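Local coordinates for avirulence protein,Avirulence protein (Pseudomonas syringae, PDB 7P8K) that is a bacterial effector whose processed C-terminal coiled-coil part binds the WRKY DNA-binding domain of the plant immune receptor RRS1, at the interface of chains B and A. Residues are numbered along the deposited sequence; one frame, centred on the assembly and turned at random. Chains: chain A, Avirulence protein,Avirulence protein; chain B, Disease resistance protein RRS1.

Contact 1: the interface of chains B and A. Residues chain B 41, 45-46; chain A 29, 32-33.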
loop_
_atom_site.group_PDB
_atom_site.type_symbol
_atom_site.label_atom_id
_atom_site.label_comp_id
_atom_site.label_asym_id
_atom_site.label_seq_id
_atom_site.Cartn_x
_atom_site.Cartn_y
_atom_site.Cartn_z
ATOM N N ARG B 41 -6.221 0.125 2.112
ATOM C CA ARG B 41 -6.931 -1.182 2.242
ATOM C C ARG B 41 -8.154 -1.011 3.145
ATOM O O ARG B 41 -8.136 -0.123 4.000
ATOM C CB ARG B 41 -6.006 -2.280 2.780
ATOM C CG ARG B 41 -5.265 -1.944 4.064
ATOM C CD ARG B 41 -6.079 -2.154 5.324
ATOM N NE ARG B 41 -5.217 -2.440 6.463
ATOM C CZ ARG B 41 -5.579 -2.361 7.739
ATOM N NH1 ARG B 41 -6.806 -2.000 8.074
ATOM N NH2 ARG B 41 -4.702 -2.642 8.686
ATOM N N LYS B 45 -10.480 -5.298 6.397
ATOM C CA LYS B 45 -9.527 -6.273 5.806
ATOM C C LYS B 45 -9.350 -7.456 6.762
ATOM O O LYS B 45 -9.346 -8.598 6.283
ATOM C CB LYS B 45 -8.183 -5.594 5.518
ATOM C CG LYS B 45 -7.075 -6.490 4.979
ATOM C CD LYS B 45 -5.762 -5.750 4.830
ATOM C CE LYS B 45 -4.593 -6.659 4.526
ATOM N NZ LYS B 45 -4.761 -7.339 3.221
ATOM N N PHE B 46 -9.211 -7.191 8.061
ATOM C CA PHE B 46 -8.829 -8.206 9.074
ATOM C C PHE B 46 -10.074 -8.768 9.764
ATOM O O PHE B 46 -10.144 -10.003 9.932
ATOM C CB PHE B 46 -7.808 -7.605 10.039
ATOM C CG PHE B 46 -6.463 -7.413 9.391
ATOM C CD1 PHE B 46 -5.636 -8.498 9.152
ATOM C CD2 PHE B 46 -6.050 -6.159 8.964
ATOM C CE1 PHE B 46 -4.408 -8.328 8.530
ATOM C CE2 PHE B 46 -4.822 -5.990 8.344
ATOM C CZ PHE B 46 -4.004 -7.075 8.127
ATOM N N GLN A 29 -0.988 -7.746 11.852
ATOM C CA GLN A 29 -1.688 -6.855 10.888
ATOM C C GLN A 29 -0.666 -5.956 10.191
ATOM O O GLN A 29 -0.592 -6.005 8.951
ATOM C CB GLN A 29 -2.742 -5.992 11.579
ATOM C CG GLN A 29 -3.973 -6.777 12.006
ATOM C CD GLN A 29 -5.117 -5.885 12.421
ATOM O OE1 GLN A 29 -5.185 -4.713 12.060
ATOM N NE2 GLN A 29 -6.035 -6.441 13.190
ATOM N N GLU A 32 1.389 -7.656 7.499
ATOM C CA GLU A 32 0.667 -8.008 6.246
ATOM C C GLU A 32 0.424 -6.753 5.405
ATOM O O GLU A 32 0.529 -6.852 4.160
ATOM C CB GLU A 32 -0.667 -8.683 6.552
ATOM C CG GLU A 32 -0.528 -10.127 6.983
ATOM C CD GLU A 32 -1.856 -10.857 7.042
ATOM O OE1 GLU A 32 -2.152 -11.456 8.108
ATOM O OE2 GLU A 32 -2.597 -10.816 6.024
ATOM N N ASP A 33 0.091 -5.633 6.057
ATOM C CA ASP A 33 -0.083 -4.305 5.408
ATOM C C ASP A 33 1.223 -3.939 4.691
ATOM O O ASP A 33 1.161 -3.473 3.540
ATOM C CB ASP A 33 -0.474 -3.226 6.423
ATOM C CG ASP A 33 -1.930 -3.244 6.853
ATOM O OD1 ASP A 33 -2.795 -3.562 6.006
ATOM O OD2 ASP A 33 -2.194 -2.928 8.040
#

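Contact 2: the interface of chains B and A. Residues chain B 28, 37, 39; chain A 37, 41, 44, 56, 59-60.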
loop_
_atom_site.group_PDB
_atom_site.type_symbol
_atom_site.label_atom_id
_atom_site.label_comp_id
_atom_site.label_asym_id
_atom_site.label_seq_id
_atom_site.Cartn_x
_atom_site.Cartn_y
_atom_site.Cartn_z
ATOM N N LYS B 28 3.799 5.983 -2.321
ATOM C CA LYS B 28 4.956 5.966 -3.252
ATOM C C LYS B 28 5.223 7.390 -3.745
ATOM O O LYS B 28 4.268 8.056 -4.158
ATOM C CB LYS B 28 4.665 5.029 -4.434
ATOM C CG LYS B 28 5.811 4.839 -5.420
ATOM C CD LYS B 28 5.394 4.092 -6.665
ATOM C CE LYS B 28 6.554 3.379 -7.322
ATOM N NZ LYS B 28 6.317 3.177 -8.767
ATOM N N ARG B 37 1.460 8.972 -4.191
ATOM C CA ARG B 37 0.277 8.092 -4.338
ATOM C C ARG B 37 0.039 7.398 -2.995
ATOM O O ARG B 37 1.012 6.876 -2.420
ATOM C CB ARG B 37 0.494 7.069 -5.454
ATOM C CG ARG B 37 -0.718 6.194 -5.746
ATOM C CD ARG B 37 -0.383 5.090 -6.731
ATOM N NE ARG B 37 0.225 5.635 -7.939
ATOM C CZ ARG B 37 1.201 5.057 -8.635
ATOM N NH1 ARG B 37 1.686 5.655 -9.709
ATOM N NH2 ARG B 37 1.706 3.900 -8.248
ATOM N N TYR B 39 -1.752 4.361 -0.863
ATOM C CA TYR B 39 -2.207 2.960 -0.979
ATOM C C TYR B 39 -3.054 2.656 0.251
ATOM O O TYR B 39 -2.501 2.716 1.369
ATOM C CB TYR B 39 -1.015 2.017 -1.122
ATOM C CG TYR B 39 -0.203 2.210 -2.377
ATOM C CD1 TYR B 39 0.578 3.339 -2.558
ATOM C CD2 TYR B 39 -0.190 1.248 -3.378
ATOM C CE1 TYR B 39 1.341 3.512 -3.702
ATOM C CE2 TYR B 39 0.567 1.404 -4.528
ATOM C CZ TYR B 39 1.347 2.536 -4.686
ATOM O OH TYR B 39 2.104 2.700 -5.812
ATOM N N MET A 37 2.267 -3.691 0.600
ATOM C CA MET A 37 2.956 -2.555 -0.063
ATOM C C MET A 37 4.166 -3.113 -0.817
ATOM O O MET A 37 4.357 -2.743 -1.988
ATOM C CB MET A 37 3.412 -1.496 0.951
ATOM C CG MET A 37 3.857 -0.181 0.324
ATOM S SD MET A 37 2.554 0.661 -0.624
ATOM C CE MET A 37 3.568 1.605 -1.760
ATOM N N LEU A 41 4.881 -2.653 -4.801
ATOM C CA LEU A 41 6.165 -2.071 -5.257
ATOM C C LEU A 41 6.873 -3.077 -6.158
ATOM O O LEU A 41 7.427 -2.649 -7.187
ATOM C CB LEU A 41 7.000 -1.679 -4.039
ATOM C CG LEU A 41 6.501 -0.426 -3.320
ATOM C CD1 LEU A 41 7.391 -0.073 -2.141
ATOM C CD2 LEU A 41 6.397 0.752 -4.283
ATOM N N GLU A 44 5.028 -3.155 -9.495
ATOM C CA GLU A 44 5.361 -1.924 -10.262
ATOM C C GLU A 44 6.777 -2.095 -10.829
ATOM O O GLU A 44 6.957 -1.898 -12.047
ATOM C CB GLU A 44 5.185 -0.673 -9.394
ATOM C CG GLU A 44 3.727 -0.300 -9.136
ATOM C CD GLU A 44 3.430 0.475 -7.852
ATOM O OE1 GLU A 44 4.383 0.772 -7.104
ATOM O OE2 GLU A 44 2.231 0.773 -7.589
ATOM N N GLU A 56 11.906 4.707 -13.796
ATOM C CA GLU A 56 10.880 4.121 -12.890
ATOM C C GLU A 56 11.436 2.869 -12.197
ATOM O O GLU A 56 10.990 2.580 -11.077
ATOM C CB GLU A 56 9.596 3.779 -13.647
ATOM C CG GLU A 56 8.428 3.443 -12.729
ATOM C CD GLU A 56 8.099 4.528 -11.719
ATOM O OE1 GLU A 56 7.242 5.378 -12.037
ATOM O OE2 GLU A 56 8.707 4.527 -10.627
ATOM N N ASN A 59 13.353 4.426 -9.306
ATOM C CA ASN A 59 12.393 5.033 -8.345
ATOM C C ASN A 59 11.776 3.934 -7.459
ATOM O O ASN A 59 11.775 4.086 -6.212
ATOM C CB ASN A 59 11.321 5.839 -9.083
ATOM C CG ASN A 59 10.354 6.538 -8.150
ATOM O OD1 ASN A 59 10.739 6.988 -7.072
ATOM N ND2 ASN A 59 9.098 6.647 -8.559
ATOM N N THR A 60 11.283 2.863 -8.082
ATOM C CA THR A 60 10.485 1.790 -7.438
ATOM C C THR A 60 11.412 0.863 -6.644
ATOM O O THR A 60 11.123 0.609 -5.459
ATOM C CB THR A 60 9.662 1.065 -8.504
ATOM O OG1 THR A 60 9.050 2.078 -9.300
ATOM C CG2 THR A 60 8.595 0.161 -7.931
#

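Contact 1: the interface of chains B and A
The WRKY zinc finger of RRS1 meets the first helix of the AvrRps4 coiled coil (A:26-50) here, through strand B:37-42 and the loop between the zinc-binding cysteines. B:Arg41, on that strand, pairs with A:Asp33. The arginine approaches side-on and uses two nitrogens, one for each carboxylate oxygen. NE of B:Arg41 donates to OD1 of A:Asp33 at 2.7 Å. NH2 of B:Arg41 donates to OD2 of A:Asp33 at 2.6 Å and also forms the salt bridge. Both bonds are nearly straight. The guanidinium and carboxylate planes lie 28° apart, close to coplanar. OD2 uses its syn lone pair; OD1 is met on its syn side but somewhat out of the plane. The two bonds together fix the rotation of the guanidinium. A bend at chi2 (82°) helps to bring its side to A:Asp33.

B:Phe46 in the loop stacks on A:Gln29. The ring and the side-chain amide are almost parallel, and the two side chains run past each other in opposite directions. CG of A:Gln29 sits over the ring centre of B:Phe46, 3.5 Å from the centroid. The amide oxygen OE1 of A:Gln29 lies 3.5 Å from ring atom CD2 of B:Phe46. A:Glu32 takes the rim instead: its carboxyl carbon CD is 3.9 Å from CE1 of B:Phe46, with the carboxylate turned steeply to the ring. CG of B:Lys45 backs the opposite ring face, towards the rim. The ring also turns its CD2 edge onto one guanidinium face of B:Arg41, backing the arginine that pairs with A:Asp33. CD of B:Lys45 passes 3.9 Å from OD1 of A:Asp33.

Contact 2: the interface of chains B and A
This is a mainly polar, charge-paired interface between the WRKY domain's beta-sheet and both helices of the effector's coiled coil. It joins receptor and effector near the turn between the helices. B:Lys28 is the last residue of the WRKYGQK signature, which forms strand B:22-28. WRKY domains read the W box with this motif, so the effector would probably compete with DNA. The lysine's CG lies opposite the backbone N (chi1 -176°), and its extended chain carries the ammonium to helix A:54-82. NZ of B:Lys28 donates to the hydroxyl OG1 of A:Thr60 at 3.0 Å. NZ of B:Lys28 also pairs with OE2 of A:Glu56 in a salt bridge, with a weak hydrogen bond at 3.3 Å. A further salt bridge joins NZ of B:Lys28 to OE1 of A:Glu44 on helix A:26-50, at 3.5 Å. These acidic groups would probably favour the charged lysine. Its CE packs against CG2 of A:Thr60 and CD2 of A:Leu41.

A:Glu44 is shared with strand B:37-42. The phenol OH of B:Tyr39 donates to OE2 of A:Glu44 at 2.6 Å. This oxygen is met on its syn side, 18° out of the carboxylate plane, and lies at the edge of the tyrosine ring. NH2 of B:Arg37 makes a salt bridge to OE2 of A:Glu44, at 3.2 Å. It also donates a bent bond to OH of B:Tyr39, probably helping to position the phenol. The methyl CE of A:Met37 lies over one face, 3.6 Å from the ring centroid of B:Tyr39 and displaced towards the rim.

Within the effector, ND2 of A:Asn59 donates to the syn lone pair of OE2 of A:Glu56.

The centres of the C-alpha atoms of contact 1 and contact 2 are about 18 Å apart. The two share helix A:26-50 and strand B:37-42, but no residue. Contact 1 lies towards the start of that helix and engages the zinc-finger loop. Contact 2 lies nearer the helix end and adds helix A:54-82 and strand B:22-28, which carries the DNA-binding signature. In both, basic residues of RRS1 face acidic residues of the effector. Together they probably set the direction of the coiled coil across the WRKY sheet and let it cover part of the DNA-reading side.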